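Local coordinates for protein dTDP-glucose 4,6-dehydratase (Klebsiella pneumoniae, PDB 5U4Q) that binds NAD and probably catalyses dehydration of dTDP-glucose to its 4-keto-6-deoxy sugar, as a Rossmann-fold member of the NAD-dependent epimerase/dehydratase family, at residues A20-N25 / D225-V230; V42-A47 / G189-A194; L163-Y168 / A256-Y261; M139-E144 / R180-Y185. One frame throughout, in Å; residues are numbered along the deposited sequence.

Contact 1: residues A20-N25 / D225-V230; sequences AQRLLN and DIVEAV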
# COMPACT_ATOMS: atom_id res chain seq x y z
N ALA A 20 -23.28 7.31 -10.03
CA ALA A 20 -24.50 7.55 -9.22
C ALA A 20 -25.70 7.87 -10.12
O ALA A 20 -26.80 7.35 -9.92
CB ALA A 20 -24.26 8.68 -8.27
N GLN A 21 -25.50 8.73 -11.12
CA GLN A 21 -26.59 9.10 -12.01
C GLN A 21 -27.18 7.86 -12.74
O GLN A 21 -28.40 7.70 -12.85
CB GLN A 21 -26.09 10.14 -13.02
CG GLN A 21 -27.13 10.62 -14.01
CD GLN A 21 -26.54 11.63 -14.96
OE1 GLN A 21 -25.59 11.31 -15.74
NE2 GLN A 21 -27.05 12.83 -14.91
N ARG A 22 -26.30 7.00 -13.24
CA ARG A 22 -26.74 5.80 -13.94
C ARG A 22 -27.52 4.87 -13.00
O ARG A 22 -28.56 4.32 -13.37
CB ARG A 22 -25.55 5.09 -14.58
CG ARG A 22 -25.87 3.77 -15.24
CD ARG A 22 -26.84 3.87 -16.41
NE ARG A 22 -27.11 2.53 -16.92
CZ ARG A 22 -26.36 1.88 -17.81
NH1 ARG A 22 -25.30 2.45 -18.35
NH2 ARG A 22 -26.69 0.65 -18.17
N LEU A 23 -27.02 4.70 -11.79
CA LEU A 23 -27.67 3.79 -10.84
C LEU A 23 -29.04 4.32 -10.46
O LEU A 23 -30.00 3.55 -10.34
CB LEU A 23 -26.81 3.54 -9.60
CG LEU A 23 -25.49 2.78 -9.83
CD1 LEU A 23 -24.61 2.85 -8.59
CD2 LEU A 23 -25.76 1.34 -10.26
N LEU A 24 -29.13 5.64 -10.31
CA LEU A 24 -30.43 6.26 -10.02
C LEU A 24 -31.38 6.05 -11.16
O LEU A 24 -32.59 5.78 -10.94
CB LEU A 24 -30.27 7.74 -9.71
CG LEU A 24 -29.59 8.02 -8.38
CD1 LEU A 24 -29.03 9.43 -8.28
CD2 LEU A 24 -30.54 7.71 -7.22
N ASN A 25 -30.90 6.22 -12.38
CA ASN A 25 -31.75 6.02 -13.56
C ASN A 25 -32.19 4.56 -13.78
O ASN A 25 -33.16 4.30 -14.52
CB ASN A 25 -31.09 6.63 -14.81
CG ASN A 25 -31.20 8.15 -14.83
OD1 ASN A 25 -32.27 8.71 -14.59
ND2 ASN A 25 -30.13 8.83 -15.20
N ASP A 225 -18.82 4.79 -21.71
CA ASP A 225 -18.31 3.43 -21.87
C ASP A 225 -17.80 2.91 -20.52
O ASP A 225 -18.04 1.75 -20.18
CB ASP A 225 -17.24 3.39 -22.96
CG ASP A 225 -17.80 3.65 -24.32
OD1 ASP A 225 -18.92 3.15 -24.60
OD2 ASP A 225 -17.09 4.24 -25.14
N ILE A 226 -17.11 3.76 -19.75
CA ILE A 226 -16.68 3.38 -18.40
C ILE A 226 -17.91 3.06 -17.53
O ILE A 226 -17.93 2.04 -16.82
CB ILE A 226 -15.87 4.51 -17.73
CG1 ILE A 226 -14.50 4.71 -18.45
CG2 ILE A 226 -15.68 4.28 -16.23
CD1 ILE A 226 -13.54 3.53 -18.38
N VAL A 227 -18.91 3.90 -17.58
CA VAL A 227 -20.11 3.71 -16.76
C VAL A 227 -20.78 2.38 -17.08
O VAL A 227 -21.14 1.63 -16.16
CB VAL A 227 -21.11 4.86 -16.97
CG1 VAL A 227 -22.48 4.53 -16.36
CG2 VAL A 227 -20.56 6.15 -16.40
N GLU A 228 -20.94 2.06 -18.35
CA GLU A 228 -21.58 0.79 -18.73
C GLU A 228 -20.80 -0.38 -18.15
O GLU A 228 -21.41 -1.30 -17.59
CB GLU A 228 -21.68 0.69 -20.26
CG GLU A 228 -22.41 -0.55 -20.74
CD GLU A 228 -23.85 -0.62 -20.28
OE1 GLU A 228 -24.49 0.44 -20.13
OE2 GLU A 228 -24.36 -1.75 -20.10
N ALA A 229 -19.47 -0.35 -18.27
CA ALA A 229 -18.64 -1.44 -17.74
C ALA A 229 -18.74 -1.58 -16.23
O ALA A 229 -18.87 -2.69 -15.68
CB ALA A 229 -17.20 -1.23 -18.13
N VAL A 230 -18.63 -0.46 -15.53
CA VAL A 230 -18.67 -0.49 -14.08
C VAL A 230 -20.01 -1.00 -13.58
O VAL A 230 -20.06 -1.78 -12.64
CB VAL A 230 -18.34 0.89 -13.50
CG1 VAL A 230 -18.55 0.95 -11.99
CG2 VAL A 230 -16.92 1.28 -13.86

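Contact 2: residues V42-A47 / G189-A194; sequences VSLKQA and GRPDMA. With NAD (nicotinamide-adenine-dinucleotide), chain C.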
# COMPACT_ATOMS: atom_id res chain seq x y z
N VAL A 42 -14.65 23.66 -6.51
CA VAL A 42 -15.76 23.10 -5.75
C VAL A 42 -17.13 23.42 -6.39
O VAL A 42 -18.08 22.64 -6.25
CB VAL A 42 -15.71 23.54 -4.26
CG1 VAL A 42 -16.93 23.04 -3.50
CG2 VAL A 42 -14.43 23.03 -3.62
N SER A 43 -17.24 24.53 -7.13
CA SER A 43 -18.50 24.85 -7.79
C SER A 43 -18.87 23.80 -8.83
O SER A 43 -20.04 23.57 -9.09
CB SER A 43 -18.49 26.25 -8.43
OG SER A 43 -17.44 26.39 -9.39
N LEU A 44 -17.85 23.20 -9.44
CA LEU A 44 -18.09 22.13 -10.42
C LEU A 44 -18.62 20.87 -9.71
O LEU A 44 -19.55 20.23 -10.18
CB LEU A 44 -16.82 21.86 -11.23
CG LEU A 44 -16.89 20.70 -12.23
CD1 LEU A 44 -17.99 20.92 -13.23
CD2 LEU A 44 -15.55 20.56 -12.91
N LYS A 45 -18.00 20.52 -8.59
CA LYS A 45 -18.49 19.40 -7.76
C LYS A 45 -19.94 19.65 -7.32
O LYS A 45 -20.76 18.74 -7.38
CB LYS A 45 -17.57 19.16 -6.57
CG LYS A 45 -16.17 18.69 -6.98
CD LYS A 45 -15.27 18.49 -5.77
CE LYS A 45 -13.90 18.04 -6.26
NZ LYS A 45 -12.94 17.75 -5.16
N GLN A 46 -20.25 20.87 -6.88
CA GLN A 46 -21.63 21.14 -6.47
C GLN A 46 -22.58 21.06 -7.66
O GLN A 46 -23.71 20.63 -7.52
CB GLN A 46 -21.77 22.48 -5.78
CG GLN A 46 -23.17 22.67 -5.20
CD GLN A 46 -23.50 21.67 -4.10
OE1 GLN A 46 -24.48 20.94 -4.19
NE2 GLN A 46 -22.67 21.62 -3.06
N ALA A 47 -22.12 21.47 -8.84
CA ALA A 47 -22.96 21.38 -10.03
C ALA A 47 -23.28 19.91 -10.34
O ALA A 47 -24.38 19.58 -10.76
CB ALA A 47 -22.32 22.07 -11.25
N GLY A 189 -16.15 16.24 -16.78
CA GLY A 189 -14.81 15.78 -16.50
C GLY A 189 -14.06 16.61 -15.47
O GLY A 189 -14.62 17.56 -14.89
N ARG A 190 -12.82 16.24 -15.24
CA ARG A 190 -12.02 17.01 -14.29
C ARG A 190 -11.07 17.98 -15.01
O ARG A 190 -10.43 17.61 -16.02
CB ARG A 190 -11.33 16.10 -13.29
CG ARG A 190 -10.69 14.91 -13.92
CD ARG A 190 -10.33 13.88 -12.89
NE ARG A 190 -9.28 14.35 -12.01
CZ ARG A 190 -8.57 13.56 -11.21
NH1 ARG A 190 -8.79 12.23 -11.19
NH2 ARG A 190 -7.62 14.08 -10.45
N PRO A 191 -10.99 19.24 -14.53
CA PRO A 191 -10.20 20.26 -15.24
C PRO A 191 -8.71 20.00 -15.39
O PRO A 191 -8.08 20.60 -16.27
CB PRO A 191 -10.43 21.54 -14.43
CG PRO A 191 -11.15 21.14 -13.20
CD PRO A 191 -11.75 19.80 -13.39
N ASP A 192 -8.16 19.15 -14.53
CA ASP A 192 -6.73 18.84 -14.54
C ASP A 192 -6.33 17.66 -15.41
O ASP A 192 -5.15 17.29 -15.42
CB ASP A 192 -6.24 18.55 -13.09
CG ASP A 192 -6.91 17.33 -12.49
OD1 ASP A 192 -8.13 17.16 -12.71
OD2 ASP A 192 -6.22 16.51 -11.82
N MSE A 193 -7.28 17.08 -16.14
CA MSE A 193 -6.97 15.91 -16.96
C MSE A 193 -7.67 15.86 -18.28
O MSE A 193 -8.68 16.54 -18.51
CB MSE A 193 -7.41 14.63 -16.23
CG MSE A 193 -6.83 14.54 -14.84
SE MSE A 193 -6.95 12.71 -14.11
CE MSE A 193 -5.57 12.92 -12.73
N ALA A 194 -7.10 15.05 -19.18
CA ALA A 194 -7.73 14.69 -20.46
C ALA A 194 -8.19 15.84 -21.34
O ALA A 194 -7.48 16.83 -21.45
CB ALA A 194 -8.86 13.72 -20.17
PA NAD C . -12.39 13.36 -9.01
O1A NAD C . -13.23 14.11 -9.97
O2A NAD C . -11.29 14.05 -8.24
O5B NAD C . -13.39 12.60 -7.98
C5B NAD C . -12.99 12.06 -6.73
C4B NAD C . -13.89 12.66 -5.66
O4B NAD C . -13.39 12.11 -4.42
C3B NAD C . -13.81 14.17 -5.57
O3B NAD C . -15.05 14.85 -5.81
C2B NAD C . -13.26 14.40 -4.16
O2B NAD C . -13.82 15.55 -3.51
C1B NAD C . -13.53 13.09 -3.42
N9A NAD C . -12.59 12.83 -2.32
C8A NAD C . -11.23 12.88 -2.38
N7A NAD C . -10.71 12.61 -1.18
C5A NAD C . -11.74 12.37 -0.34
C6A NAD C . -11.86 12.07 1.10
N6A NAD C . -10.81 11.93 1.89
N1A NAD C . -13.11 11.93 1.57
C2A NAD C . -14.21 12.07 0.81
N3A NAD C . -14.17 12.38 -0.50
C4A NAD C . -12.95 12.53 -1.10
O3 NAD C . -11.63 12.13 -9.73
PN NAD C . -12.23 10.97 -10.66
O1N NAD C . -13.70 10.94 -10.68
O2N NAD C . -11.39 11.06 -11.94
O5D NAD C . -11.67 9.71 -9.86
C5D NAD C . -12.47 8.64 -9.34
C4D NAD C . -11.50 7.52 -9.00
O4D NAD C . -10.98 6.94 -10.22
C3D NAD C . -10.28 7.85 -8.15
O3D NAD C . -10.08 6.78 -7.23
C2D NAD C . -9.13 7.87 -9.13
O2D NAD C . -7.87 7.49 -8.53
C1D NAD C . -9.56 6.85 -10.17
N1N NAD C . -9.01 7.14 -11.50
C2N NAD C . -9.53 8.06 -12.34
C3N NAD C . -8.97 8.30 -13.61
C7N NAD C . -9.51 9.34 -14.61
O7N NAD C . -9.06 9.36 -15.76
N7N NAD C . -10.43 10.27 -14.29
C4N NAD C . -7.85 7.60 -13.98
C5N NAD C . -7.32 6.66 -13.11
C6N NAD C . -7.89 6.45 -11.86

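Contact 3: residues L163-Y168 / A256-Y261; sequences LMAHTY and APYRVY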
# COMPACT_ATOMS: atom_id res chain seq x y z
N LEU A 163 -3.94 -4.94 -2.18
CA LEU A 163 -3.44 -5.88 -1.17
C LEU A 163 -4.40 -5.99 -0.01
O LEU A 163 -4.66 -7.09 0.49
CB LEU A 163 -2.06 -5.46 -0.67
CG LEU A 163 -0.91 -5.60 -1.67
CD1 LEU A 163 0.22 -4.69 -1.23
CD2 LEU A 163 -0.47 -7.05 -1.82
N MSE A 164 -4.92 -4.85 0.43
CA MSE A 164 -5.86 -4.80 1.53
C MSE A 164 -7.16 -5.50 1.14
O MSE A 164 -7.73 -6.25 1.93
CB MSE A 164 -6.06 -3.34 1.98
CG MSE A 164 -4.75 -2.75 2.51
SE MSE A 164 -4.73 -0.78 2.51
CE MSE A 164 -6.07 -0.44 3.90
N ALA A 165 -7.63 -5.26 -0.09
CA ALA A 165 -8.83 -5.93 -0.59
C ALA A 165 -8.63 -7.46 -0.56
O ALA A 165 -9.52 -8.20 -0.11
CB ALA A 165 -9.18 -5.48 -2.01
N HIS A 166 -7.45 -7.90 -0.98
CA HIS A 166 -7.18 -9.35 -1.00
C HIS A 166 -7.33 -9.93 0.41
O HIS A 166 -7.99 -10.96 0.60
CB HIS A 166 -5.79 -9.68 -1.50
CG HIS A 166 -5.58 -11.14 -1.59
ND1 HIS A 166 -5.01 -11.88 -0.57
CD2 HIS A 166 -6.00 -12.03 -2.52
CE1 HIS A 166 -5.08 -13.17 -0.89
NE2 HIS A 166 -5.66 -13.28 -2.07
N THR A 167 -6.71 -9.27 1.40
CA THR A 167 -6.81 -9.76 2.78
C THR A 167 -8.24 -9.80 3.33
O THR A 167 -8.61 -10.72 4.02
CB THR A 167 -5.92 -8.97 3.79
OG1 THR A 167 -6.48 -7.69 4.04
CG2 THR A 167 -4.53 -8.81 3.33
N TYR A 168 -9.06 -8.80 3.01
CA TYR A 168 -10.44 -8.77 3.47
C TYR A 168 -11.30 -9.82 2.75
O TYR A 168 -12.19 -10.44 3.37
CB TYR A 168 -11.00 -7.34 3.40
CG TYR A 168 -10.71 -6.59 4.68
CD1 TYR A 168 -9.41 -6.37 5.10
CD2 TYR A 168 -11.74 -6.15 5.49
CE1 TYR A 168 -9.14 -5.75 6.31
CE2 TYR A 168 -11.47 -5.50 6.69
CZ TYR A 168 -10.17 -5.32 7.10
OH TYR A 168 -9.87 -4.71 8.30
N ALA A 256 -9.51 -16.58 -2.83
CA ALA A 256 -10.49 -15.71 -2.20
C ALA A 256 -11.35 -15.07 -3.30
O ALA A 256 -10.93 -15.03 -4.45
CB ALA A 256 -9.78 -14.63 -1.43
N PRO A 257 -12.52 -14.54 -2.93
CA PRO A 257 -13.42 -13.84 -3.91
C PRO A 257 -12.88 -12.43 -4.19
O PRO A 257 -13.47 -11.43 -3.79
CB PRO A 257 -14.77 -13.82 -3.19
CG PRO A 257 -14.40 -13.81 -1.75
CD PRO A 257 -13.19 -14.70 -1.63
N TYR A 258 -11.76 -12.40 -4.90
CA TYR A 258 -10.96 -11.21 -5.18
C TYR A 258 -10.58 -11.18 -6.64
O TYR A 258 -10.06 -12.17 -7.18
CB TYR A 258 -9.69 -11.27 -4.34
CG TYR A 258 -8.48 -10.45 -4.81
CD1 TYR A 258 -8.26 -9.15 -4.33
CD2 TYR A 258 -7.52 -10.99 -5.67
CE1 TYR A 258 -7.16 -8.42 -4.74
CE2 TYR A 258 -6.40 -10.27 -6.08
CZ TYR A 258 -6.21 -8.98 -5.58
OH TYR A 258 -5.10 -8.27 -5.99
N ARG A 259 -10.81 -10.05 -7.29
CA ARG A 259 -10.43 -9.88 -8.70
C ARG A 259 -10.00 -8.46 -8.98
O ARG A 259 -10.52 -7.52 -8.37
CB ARG A 259 -11.59 -10.18 -9.64
CG ARG A 259 -11.98 -11.63 -9.80
CD ARG A 259 -10.91 -12.44 -10.50
NE ARG A 259 -11.41 -13.78 -10.79
CZ ARG A 259 -11.55 -14.74 -9.88
NH1 ARG A 259 -12.03 -15.92 -10.25
NH2 ARG A 259 -11.21 -14.53 -8.62
N VAL A 260 -9.06 -8.32 -9.92
CA VAL A 260 -8.59 -7.01 -10.39
C VAL A 260 -8.64 -7.09 -11.93
O VAL A 260 -8.23 -8.09 -12.52
CB VAL A 260 -7.19 -6.59 -9.89
CG1 VAL A 260 -6.83 -5.24 -10.49
CG2 VAL A 260 -7.16 -6.55 -8.37
N TYR A 261 -9.18 -6.05 -12.57
CA TYR A 261 -9.25 -5.95 -14.01
C TYR A 261 -8.73 -4.61 -14.52
O TYR A 261 -8.94 -3.56 -13.89
CB TYR A 261 -10.70 -6.04 -14.51
CG TYR A 261 -11.36 -7.36 -14.19
CD1 TYR A 261 -11.08 -8.51 -14.93
CD2 TYR A 261 -12.27 -7.45 -13.14
CE1 TYR A 261 -11.68 -9.72 -14.60
CE2 TYR A 261 -12.86 -8.66 -12.81
CZ TYR A 261 -12.56 -9.79 -13.54
OH TYR A 261 -13.17 -10.97 -13.19

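Contact 4: residues M139-E144 / R180-Y185; sequences MPFSTE and RFFTVY. With NAD (nicotinamide-adenine-dinucleotide), chain C.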
# COMPACT_ATOMS: atom_id res chain seq x y z
N MSE A 139 4.79 -4.69 -23.02
CA MSE A 139 3.45 -4.32 -23.48
C MSE A 139 2.78 -5.50 -24.15
O MSE A 139 3.47 -6.34 -24.74
CB MSE A 139 3.50 -3.22 -24.52
CG MSE A 139 4.18 -1.96 -24.02
SE MSE A 139 3.23 -1.26 -22.45
CE MSE A 139 4.57 0.13 -22.01
N PRO A 140 1.45 -5.63 -24.06
CA PRO A 140 0.58 -4.71 -23.31
C PRO A 140 0.63 -4.94 -21.81
O PRO A 140 0.96 -6.01 -21.37
CB PRO A 140 -0.81 -5.14 -23.78
CG PRO A 140 -0.67 -6.60 -23.99
CD PRO A 140 0.70 -6.75 -24.63
N PHE A 141 0.28 -3.92 -21.03
CA PHE A 141 0.17 -4.10 -19.59
C PHE A 141 -0.99 -5.06 -19.30
O PHE A 141 -2.11 -4.82 -19.74
CB PHE A 141 -0.09 -2.76 -18.87
CG PHE A 141 1.07 -1.80 -18.85
CD1 PHE A 141 2.39 -2.24 -18.70
CD2 PHE A 141 0.83 -0.44 -18.90
CE1 PHE A 141 3.45 -1.33 -18.66
CE2 PHE A 141 1.88 0.47 -18.83
CZ PHE A 141 3.19 0.03 -18.71
N SER A 142 -0.71 -6.12 -18.54
CA SER A 142 -1.69 -7.12 -18.23
C SER A 142 -1.79 -7.31 -16.72
O SER A 142 -0.79 -7.16 -16.00
CB SER A 142 -1.24 -8.47 -18.86
OG SER A 142 -1.91 -9.60 -18.30
N THR A 143 -2.97 -7.66 -16.23
CA THR A 143 -3.10 -7.96 -14.82
C THR A 143 -2.32 -9.23 -14.39
O THR A 143 -2.22 -9.55 -13.20
CB THR A 143 -4.56 -8.12 -14.41
OG1 THR A 143 -5.17 -9.10 -15.24
CG2 THR A 143 -5.30 -6.80 -14.50
N GLU A 144 -1.76 -9.96 -15.35
CA GLU A 144 -0.88 -11.07 -15.01
C GLU A 144 0.53 -10.57 -14.60
O GLU A 144 1.31 -11.34 -14.02
CB GLU A 144 -0.70 -12.01 -16.21
CG GLU A 144 -1.95 -12.74 -16.61
CD GLU A 144 -1.81 -13.46 -17.93
OE1 GLU A 144 -0.67 -13.57 -18.44
OE2 GLU A 144 -2.84 -13.90 -18.47
N ARG A 180 -8.40 -1.11 -12.62
CA ARG A 180 -7.23 -0.31 -12.96
C ARG A 180 -7.59 0.60 -14.11
O ARG A 180 -7.58 0.20 -15.27
CB ARG A 180 -6.01 -1.19 -13.30
CG ARG A 180 -5.46 -1.93 -12.10
CD ARG A 180 -4.34 -2.89 -12.49
NE ARG A 180 -3.89 -3.65 -11.32
CZ ARG A 180 -3.04 -4.67 -11.39
NH1 ARG A 180 -2.57 -5.05 -12.56
NH2 ARG A 180 -2.68 -5.32 -10.30
N PHE A 181 -7.94 1.84 -13.75
CA PHE A 181 -8.31 2.87 -14.71
C PHE A 181 -7.07 3.46 -15.38
O PHE A 181 -6.00 3.56 -14.78
CB PHE A 181 -9.06 4.00 -14.01
CG PHE A 181 -10.47 3.65 -13.58
CD1 PHE A 181 -11.52 3.70 -14.48
CD2 PHE A 181 -10.74 3.28 -12.28
CE1 PHE A 181 -12.82 3.38 -14.08
CE2 PHE A 181 -12.03 2.99 -11.87
CZ PHE A 181 -13.08 3.02 -12.77
N PHE A 182 -7.23 3.84 -16.64
CA PHE A 182 -6.18 4.50 -17.42
C PHE A 182 -6.55 6.00 -17.46
O PHE A 182 -6.37 6.68 -16.45
CB PHE A 182 -6.04 3.77 -18.77
CG PHE A 182 -5.30 2.46 -18.62
CD1 PHE A 182 -5.87 1.39 -17.96
CD2 PHE A 182 -3.98 2.35 -19.08
CE1 PHE A 182 -5.16 0.21 -17.77
CE2 PHE A 182 -3.27 1.18 -18.91
CZ PHE A 182 -3.85 0.11 -18.24
N THR A 183 -7.07 6.52 -18.56
CA THR A 183 -7.58 7.89 -18.58
C THR A 183 -9.03 7.87 -19.06
O THR A 183 -9.37 7.21 -20.04
CB THR A 183 -6.71 8.75 -19.48
OG1 THR A 183 -5.38 8.77 -18.95
CG2 THR A 183 -7.24 10.19 -19.58
N VAL A 184 -9.88 8.61 -18.35
CA VAL A 184 -11.30 8.72 -18.67
C VAL A 184 -11.57 10.17 -19.07
O VAL A 184 -10.94 11.07 -18.56
CB VAL A 184 -12.16 8.30 -17.46
CG1 VAL A 184 -13.64 8.34 -17.83
CG2 VAL A 184 -11.75 6.92 -16.97
N TYR A 185 -12.49 10.38 -20.01
CA TYR A 185 -12.80 11.74 -20.46
C TYR A 185 -14.29 11.90 -20.80
O TYR A 185 -15.00 10.94 -21.08
CB TYR A 185 -11.94 12.11 -21.69
CG TYR A 185 -12.40 11.51 -23.00
CD1 TYR A 185 -12.04 10.21 -23.37
CD2 TYR A 185 -13.14 12.27 -23.91
CE1 TYR A 185 -12.47 9.68 -24.57
CE2 TYR A 185 -13.55 11.75 -25.12
CZ TYR A 185 -13.20 10.46 -25.47
OH TYR A 185 -13.62 9.92 -26.68
PA NAD C . -12.39 13.36 -9.01
O1A NAD C . -13.23 14.11 -9.97
O2A NAD C . -11.29 14.05 -8.24
O5B NAD C . -13.39 12.60 -7.98
C5B NAD C . -12.99 12.06 -6.73
C4B NAD C . -13.89 12.66 -5.66
O4B NAD C . -13.39 12.11 -4.42
C3B NAD C . -13.81 14.17 -5.57
O3B NAD C . -15.05 14.85 -5.81
C2B NAD C . -13.26 14.40 -4.16
O2B NAD C . -13.82 15.55 -3.51
C1B NAD C . -13.53 13.09 -3.42
N9A NAD C . -12.59 12.83 -2.32
C8A NAD C . -11.23 12.88 -2.38
N7A NAD C . -10.71 12.61 -1.18
C5A NAD C . -11.74 12.37 -0.34
C6A NAD C . -11.86 12.07 1.10
N6A NAD C . -10.81 11.93 1.89
N1A NAD C . -13.11 11.93 1.57
C2A NAD C . -14.21 12.07 0.81
N3A NAD C . -14.17 12.38 -0.50
C4A NAD C . -12.95 12.53 -1.10
O3 NAD C . -11.63 12.13 -9.73
PN NAD C . -12.23 10.97 -10.66
O1N NAD C . -13.70 10.94 -10.68
O2N NAD C . -11.39 11.06 -11.94
O5D NAD C . -11.67 9.71 -9.86
C5D NAD C . -12.47 8.64 -9.34
C4D NAD C . -11.50 7.52 -9.00
O4D NAD C . -10.98 6.94 -10.22
C3D NAD C . -10.28 7.85 -8.15
O3D NAD C . -10.08 6.78 -7.23
C2D NAD C . -9.13 7.87 -9.13
O2D NAD C . -7.87 7.49 -8.53
C1D NAD C . -9.56 6.85 -10.17
N1N NAD C . -9.01 7.14 -11.50
C2N NAD C . -9.53 8.06 -12.34
C3N NAD C . -8.97 8.30 -13.61
C7N NAD C . -9.51 9.34 -14.61
O7N NAD C . -9.06 9.36 -15.76
N7N NAD C . -10.43 10.27 -14.29
C4N NAD C . -7.85 7.60 -13.98
C5N NAD C . -7.32 6.66 -13.11
C6N NAD C . -7.89 6.45 -11.86
O HOH W 1 -1.05 -7.48 -11.82

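Contact 1: residues A20-N25 / D225-V230
Arg22 faces Val227 and Glu228 where two helices of the Rossmann fold meet on one face of the parallel sheet. Helix 14-25 follows the first strand and the glycine-rich loop, while helix 223-234 joins the later strands 220-222 and 258-263. The pair illustrates how one long side chain can serve both an apolar and a charged part of the same interface.

Apolar packing occupies the inner layer. The CG1 methyl of Val227 rests against the base of the arginine, 3.6 Å from Arg22 CB and 3.7 Å from Arg22 CG. His18 and Ile19, one turn earlier on helix 14-25, also touch this valine. On the neighbouring faces of helix 223-234, Ile226 and Val230 turn to the sheet, where both meet Ile263.

A salt bridge makes up the outer layer, formed by one of two arginine conformers that were modelled. Arg22 starts with CG anti to its own amide nitrogen (chi1 175°) and bends at chi2, which carries the guanidinium past the valine to the carboxylate. A second acid, Glu26, takes Arg22 NE, and Arg232 binds Glu228 OE2, giving a short chain of alternating charges. The guanidinium meets Glu228 end-on: Arg22 NH1 and NH2 both donate to Glu228 OE1, at 2.8 and 3.0 Å, on the carboxylate's syn side, from the same face and tilted out of its plane, while OE1 lies in the plane of the guanidinium.

Contact 2: residues V42-A47 / G189-A194
Leu44 meets Gly189 and Pro191 beside the NAD site of the Rossmann fold, where helix 42-50, placed after the second strand, approaches the loop that follows strand 176-185. The direct contact is small and apolar, but each segment also sends a basic side chain to the dinucleotide, so a single pairing helps to frame two parts of one ligand.

Along the helix, Leu44 comes first. Its CD2 methyl reaches toward the proline, 3.9 Å from Pro191 CD, and lies 3.7 Å from Gly189 O. That carbonyl also accepts a hydrogen bond from Arg48, one helical turn on. Phe196, Trp330 and Tyr334 close around the leucine, making it part of a buried junction with helices 194-203 and 320-334.

Lys45 follows and points to the ligand instead. Its chain is extended beyond CG, laying CD and CE alongside the adenosine ribose hydroxyls, and Lys45 NZ donates to NAD O2B at 2.9 Å. A second bond to Asn37 O and a cation-pi contact with Tyr40 help to fix the ammonium group.

Arg190 opens a type I turn and serves the diphosphate. A side-on salt bridge to Asp192 steadies the guanidinium, with Arg190 NE donating to Asp192 OD1 (3.1 Å) and Arg190 NH2 to Asp192 OD2. On the ligand side, Arg190 NH1 donates to NAD O2N at 2.9 Å, with an N-H...O angle of 147°.

Contact 3: residues L163-Y168 / A256-Y261
An edge-to-face aromatic pair, His166 on Tyr258, joins the long helix 153-172 to the start of strand 258-263 in the Rossmann sheet. The helix carries the Tyr-X-X-X-Lys signature of short-chain dehydrogenases/reductases, and together with helix 98-118 it forms the subunit interface usual in that family. His166, which also touches the second subunit, serves fold and assembly at once.

The imidazole presents its edge to the phenol: His166 CD2 is 3.6 Å from Tyr258 CD2, over one face of the tyrosine and offset toward its rim. The ring planes stand at 86°, with centroids 4.9 Å apart. Over the same ring, the methylene takes part too: His166 CB lies 4.0 Å from the Tyr258 centroid in a CH-pi contact. The backbone is equally close, with His166 CA 3.5 Å from Tyr258 CD1, so the phenol ring lies directly against the helix. Tyr258 reaches this place with CG roughly anti to its own amide nitrogen (chi1 157°). Ala165 CB adds looser packing at Tyr258 CD1, and Ala256 CB sits near His166 NE2 at 4.4 Å.

Both polar ends find partners elsewhere. Tyr258 OH bonds to Pro251 O and His166 NE2 to Ser254 OG, while His166 ND1 bonds to Pro150 O of the second subunit, whose His149 forms an edge-to-face pair with the imidazole. Because a carbonyl can only accept, ND1 probably carries a proton. Two hydrogen bonds and two aromatic contacts thus hold the ring's orientation and tie the tyrosine packing inside the subunit to the dimer interface.

Contact 4: residues M139-E144 / R180-Y185
Arg180 reaches Thr143 with its extended chain, bringing Arg180 NH1 to 3.7 Å from Thr143 CA and 3.8 Å from the Thr143 CG2 methyl. No direct hydrogen bond joins the segments; a water in the plane of the guanidinium does so instead, accepting from Arg180 NH1 at 3.0 Å and donating to Thr143 O at 2.7 Å. Glu162 forms a salt bridge with Arg180 NH2, and Tyr133 OH bonds to NH1, so the buried charge is well provided for.

Next, Phe181 sets its CB against the nicotinamide, 3.3 Å from NAD C5N, while its ring packs on Ile226. Phe182 points back across the contact: its ring and that of Phe141 meet edge against edge, Phe182 CE2 lying 4.4 Å from Phe141 CD2, while Phe182 O comes within 3.0 Å of NAD C4N, the carbon that carries hydride in nicotinamide chemistry. Farther on, Val184 N donates to the carboxamide oxygen NAD O7N at 2.8 Å (N-H...O 156°), which helps to set the rotation of that amide.

Facing the loop with side chains and the cofactor largely with backbone, the interrupted end of strand 176-185 forms a wall of the nicotinamide pocket in this Rossmann fold.

Overall arrangement
Contact 4 sits on strand 176-185, and each of the other three touches it. Contact 1 does so where Ile226 CG2 packs 3.7 Å from Phe181 CE1; contact 3 does so where Tyr261 O and Arg180 N, 2.8 Å apart, probably share a hydrogen bond between neighbouring strands. Contact 2 joins through Ala194 CB, 3.7 Å from Val184 O. Contacts 2 and 4 both bind NAD, at its adenosine ribose and diphosphate and at its nicotinamide respectively, with centres 23 Å apart. Contact 3, about 30 Å from contact 2 between centres, looks outward to the second subunit, whereas contact 1 joins helices beside the sheet.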